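Local structure of putative oxidoreductase (Salmonella enterica subsp. enterica serovar Typhimurium, 3NX4) at residues A102-G106 with D107-A111; A280-V283 with K284-E288. The protein probably catalyses the NADPH-dependent reduction of acryloyl-CoA, as a medium-chain dehydrogenase/reductase of the YhdH type that binds NADP. All blocks are in the same frame, centred on the assembly; numbering follows the deposited sequence.

Contact 1 of 2, residues A102-G106 with D107-A111; sequences ARVKG and DWLVA
Lys105 and Trp108 meet because both place CG anti to the carbonyl carbon, beside the backbone N (chi1 -61° and -60°), and the lysine chain then runs fully extended across the indole. Its methylenes do the touching. Lys105 CG stands over the face of the six-membered ring, 4.0 Å from the centroid of that ring of Trp108, in a CH-pi contact, and Lys105 CD comes to 3.5 Å from Trp108 CZ2. Val104 reaches the same indole obliquely, its CB 3.9 Å from Trp108 CE3. The CG2 branch of this valine turns to Leu109 and packs 3.9 Å from its CG, joining the end of strand 102-104 to the chain that returns toward strand 110-111.

Two backbone bonds tighten the turn between them. Trp108 N donates to Lys105 O at 3.0 Å, and Leu109 N to Gly106 O at 3.2 Å, both i to i+3 as in a 3-10 turn. A water also donates to Gly106 O, at 2.7 Å, and to Leu109 O, tying the turn to the residue that follows it. Beyond the segments, Trp88 stacks on Trp108 and His94 meets it edge-to-face, while Arg76 forms a salt bridge with Asp107 OD1.

The turn thus links strand 101-104 to strand 110-111, which follows it in sequence, in the GroES-like domain. Its chemistry is mainly apolar and dispersive: the lysine contributes its aliphatic chain to an aromatic face, whereas Gly106 O is gripped by both an amide and a water at the turn.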
loop_
_atom_site.group_PDB
_atom_site.type_symbol
_atom_site.label_atom_id
_atom_site.label_comp_id
_atom_site.label_asym_id
_atom_site.label_seq_id
_atom_site.Cartn_x
_atom_site.Cartn_y
_atom_site.Cartn_z
ATOM N N ALA A 102 12.968 4.058 35.039
ATOM C CA ALA A 102 12.787 2.965 34.092
ATOM C C ALA A 102 14.127 2.285 33.897
ATOM O O ALA A 102 15.176 2.914 34.054
ATOM C CB ALA A 102 12.241 3.477 32.748
ATOM N N ARG A 103 14.091 0.996 33.585
ATOM C CA ARG A 103 15.310 0.251 33.286
ATOM C C ARG A 103 15.103 -0.523 31.996
ATOM O O ARG A 103 14.160 -1.306 31.885
ATOM C CB ARG A 103 15.671 -0.696 34.432
ATOM C CG ARG A 103 17.071 -1.287 34.295
ATOM C CD ARG A 103 17.409 -2.251 35.453
ATOM N NE ARG A 103 17.139 -1.642 36.743
ATOM C CZ ARG A 103 17.024 -2.319 37.881
ATOM N NH1 ARG A 103 17.154 -3.639 37.883
ATOM N NH2 ARG A 103 16.772 -1.677 39.013
ATOM N N VAL A 104 15.982 -0.295 31.023
ATOM C CA VAL A 104 15.766 -0.775 29.665
ATOM C C VAL A 104 17.066 -1.146 28.974
ATOM O O VAL A 104 18.156 -0.882 29.480
ATOM C CB VAL A 104 15.079 0.301 28.786
ATOM C CG1 VAL A 104 13.701 0.646 29.332
ATOM C CG2 VAL A 104 15.953 1.551 28.687
ATOM N N LYS A 105 16.938 -1.755 27.800
ATOM C CA LYS A 105 18.096 -2.102 26.994
ATOM C C LYS A 105 18.586 -0.857 26.286
ATOM O O LYS A 105 17.787 -0.063 25.806
ATOM C CB LYS A 105 17.709 -3.122 25.934
ATOM C CG LYS A 105 17.173 -4.433 26.460
ATOM C CD LYS A 105 16.970 -5.394 25.295
ATOM C CE LYS A 105 16.315 -6.693 25.735
ATOM N NZ LYS A 105 16.011 -7.575 24.568
ATOM N N GLY A 106 19.901 -0.704 26.185
ATOM C CA GLY A 106 20.465 0.394 25.424
ATOM C C GLY A 106 19.925 0.503 24.005
ATOM O O GLY A 106 19.778 1.607 23.485
ATOM N N ASP A 107 19.634 -0.635 23.374
ATOM C CA ASP A 107 19.125 -0.647 22.002
ATOM C C ASP A 107 17.812 0.140 21.820
ATOM O O ASP A 107 17.492 0.563 20.712
ATOM C CB ASP A 107 18.872 -2.075 21.530
ATOM C CG ASP A 107 20.135 -2.800 21.108
ATOM O OD1 ASP A 107 21.204 -2.163 20.958
ATOM O OD2 ASP A 107 20.027 -4.026 20.904
ATOM N N TRP A 108 17.046 0.308 22.893
ATOM C CA TRP A 108 15.719 0.923 22.790
ATOM C C TRP A 108 15.746 2.432 23.003
ATOM O O TRP A 108 14.739 3.114 22.824
ATOM C CB TRP A 108 14.777 0.310 23.821
ATOM C CG TRP A 108 14.585 -1.160 23.678
ATOM C CD1 TRP A 108 14.897 -1.938 22.593
ATOM C CD2 TRP A 108 14.053 -2.044 24.667
ATOM N NE1 TRP A 108 14.577 -3.252 22.848
ATOM C CE2 TRP A 108 14.057 -3.342 24.113
ATOM C CE3 TRP A 108 13.574 -1.863 25.973
ATOM C CZ2 TRP A 108 13.597 -4.450 24.816
ATOM C CZ3 TRP A 108 13.116 -2.963 26.668
ATOM C CH2 TRP A 108 13.137 -4.244 26.090
ATOM N N LEU A 109 16.902 2.948 23.393
ATOM C CA LEU A 109 17.029 4.353 23.739
ATOM C C LEU A 109 17.462 5.172 22.539
ATOM O O LEU A 109 18.070 4.652 21.603
ATOM C CB LEU A 109 18.048 4.517 24.870
ATOM C CG LEU A 109 17.594 4.056 26.259
ATOM C CD1 LEU A 109 18.764 3.999 27.226
ATOM C CD2 LEU A 109 16.500 4.987 26.803
ATOM N N VAL A 110 17.131 6.454 22.576
ATOM C CA VAL A 110 17.621 7.410 21.604
ATOM C C VAL A 110 18.267 8.561 22.366
ATOM O O VAL A 110 17.645 9.127 23.266
ATOM C CB VAL A 110 16.454 7.952 20.759
ATOM C CG1 VAL A 110 16.925 9.046 19.830
ATOM C CG2 VAL A 110 15.802 6.820 19.984
ATOM N N ALA A 111 19.508 8.908 22.034
ATOM C CA ALA A 111 20.130 10.080 22.661
ATOM C C ALA A 111 19.271 11.310 22.357
ATOM O O ALA A 111 18.820 11.490 21.226
ATOM C CB ALA A 111 21.547 10.276 22.155
HETATM O O HOH W 1 20.183 2.904 21.131
#

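Contact 2 of 2, residues A280-V283 with K284-E288; sequences ARLV and KDLPE
Arg281 bends its side chain forward along the last turn of its helix to reach Asp285, one turn further on. CB lies 4.2 Å from Asp285 OD2. From there the chain bends at chi2 (-76°) and again at chi3, which brings CD alongside Lys284, 3.8 Å from the lysine CE and near Asp285 OD2. NE then donates to Asp285 OD2 at 2.8 Å. Beyond CZ, NH2 donates to the same OD2 at 3.0 Å, whereas NH1 forms a salt bridge with Glu139 on helix 118-140. The grip is therefore side-on, two nitrogens on one oxygen. That oxygen lies in the guanidinium plane, but the carboxylate is turned 76° against it.

Lys284 runs beside Arg281 and bends at its end to bring NZ within 2.6 Å of Asp285 OD1, on the syn side. NZ of Lys284 is also 3.6 Å from NE of Arg281; the carboxylate shared by these like charges probably offsets their repulsion. Lys169 adds a further salt bridge to OD1.

On the backbone, Asp285 N donates to Arg281 O and Leu286 N to Leu282 O, the latter at 3.1 Å. Leu282 and Leu286 lie side by side against Ile124 of helix 118-140. A water probably bridges Val283 O and Leu286 O, where the chain leaves helical geometry. This is an i to i+4 salt bridge, widened into a network, at the C-terminal end of helix 272-285.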
loop_
_atom_site.group_PDB
_atom_site.type_symbol
_atom_site.label_atom_id
_atom_site.label_comp_id
_atom_site.label_asym_id
_atom_site.label_seq_id
_atom_site.Cartn_x
_atom_site.Cartn_y
_atom_site.Cartn_z
ATOM N N ALA A 280 15.481 13.588 13.981
ATOM C CA ALA A 280 16.159 14.723 13.373
ATOM C C ALA A 280 15.189 15.585 12.543
ATOM O O ALA A 280 15.260 16.809 12.583
ATOM C CB ALA A 280 17.325 14.244 12.519
ATOM N N ARG A 281 14.287 14.949 11.795
ATOM C CA ARG A 281 13.325 15.697 10.965
ATOM C C ARG A 281 12.317 16.465 11.827
ATOM O O ARG A 281 11.962 17.605 11.521
ATOM C CB ARG A 281 12.576 14.769 9.991
ATOM C CG ARG A 281 13.409 14.289 8.769
ATOM C CD ARG A 281 13.580 15.376 7.712
ATOM N NE ARG A 281 12.305 15.974 7.290
ATOM C CZ ARG A 281 11.532 15.500 6.313
ATOM N NH1 ARG A 281 11.902 14.417 5.644
ATOM N NH2 ARG A 281 10.389 16.115 5.998
ATOM N N LEU A 282 11.850 15.830 12.896
ATOM C CA LEU A 282 10.946 16.486 13.834
ATOM C C LEU A 282 11.554 17.771 14.403
ATOM O O LEU A 282 10.906 18.814 14.437
ATOM C CB LEU A 282 10.567 15.526 14.968
ATOM C CG LEU A 282 9.523 14.467 14.579
ATOM C CD1 LEU A 282 9.580 13.317 15.565
ATOM C CD2 LEU A 282 8.109 15.077 14.521
ATOM N N VAL A 283 12.801 17.699 14.844
ATOM C CA VAL A 283 13.440 18.883 15.395
ATOM C C VAL A 283 13.430 19.993 14.349
ATOM O O VAL A 283 13.219 21.162 14.661
ATOM C CB VAL A 283 14.873 18.585 15.864
ATOM C CG1 VAL A 283 15.576 19.872 16.262
ATOM C CG2 VAL A 283 14.837 17.604 17.027
ATOM N N LYS A 284 13.633 19.613 13.096
ATOM C CA LYS A 284 13.689 20.586 12.015
ATOM C C LYS A 284 12.312 21.094 11.589
ATOM O O LYS A 284 12.148 22.281 11.305
ATOM C CB LYS A 284 14.429 19.988 10.810
ATOM C CG LYS A 284 14.511 20.906 9.604
ATOM C CD LYS A 284 15.277 20.253 8.456
ATOM C CE LYS A 284 14.535 19.040 7.882
ATOM N NZ LYS A 284 13.375 19.398 7.002
ATOM N N ASP A 285 11.323 20.205 11.554
ATOM C CA ASP A 285 10.072 20.496 10.857
ATOM C C ASP A 285 8.876 20.933 11.715
ATOM O O ASP A 285 7.904 21.475 11.181
ATOM C CB ASP A 285 9.690 19.326 9.942
ATOM C CG ASP A 285 10.654 19.167 8.785
ATOM O OD1 ASP A 285 11.351 20.148 8.461
ATOM O OD2 ASP A 285 10.717 18.073 8.194
ATOM N N LEU A 286 8.927 20.703 13.024
ATOM C CA LEU A 286 7.867 21.215 13.904
ATOM C C LEU A 286 8.168 22.635 14.364
ATOM O O LEU A 286 9.212 22.891 14.955
ATOM C CB LEU A 286 7.671 20.332 15.133
ATOM C CG LEU A 286 6.796 19.087 15.062
ATOM C CD1 LEU A 286 6.686 18.482 16.452
ATOM C CD2 LEU A 286 5.409 19.424 14.524
ATOM N N PRO A 287 7.239 23.569 14.107
ATOM C CA PRO A 287 7.406 24.941 14.599
ATOM C C PRO A 287 7.299 25.008 16.118
ATOM O O PRO A 287 6.590 24.193 16.711
ATOM C CB PRO A 287 6.230 25.692 13.960
ATOM C CG PRO A 287 5.202 24.641 13.703
ATOM C CD PRO A 287 5.971 23.381 13.378
ATOM N N GLU A 288 7.991 25.968 16.732
ATOM C CA GLU A 288 7.929 26.176 18.174
ATOM C C GLU A 288 6.487 26.322 18.651
ATOM O O GLU A 288 6.118 25.846 19.728
ATOM C CB GLU A 288 8.723 27.428 18.561
ATOM C CG GLU A 288 8.315 28.040 19.894
ATOM C CD GLU A 288 8.482 27.082 21.061
ATOM O OE1 GLU A 288 9.580 26.493 21.196
ATOM O OE2 GLU A 288 7.514 26.912 21.838
HETATM O O HOH W 2 10.979 21.533 16.430
#

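Overall arrangement
Contact 1 belongs to the GroES-like domain, whereas contact 2 closes helix 272-285, which packs against helices 118-140 and 158-169. Their centres are 22 Å apart and their nearest atoms about 8 Å, without touching; along the chain 102-111 precedes 280-288. Neither is part of the cofactor site. Contact 1 lies away from the annotated binding residues. Contact 2 comes nearer: the side chain of Leu282 is about 10 Å from those of Val159 and Ser267, both NADP-binding, and about 12 Å from the bound NADP. Contact 2 is therefore the nearer of the two to the cofactor, but too far to touch it.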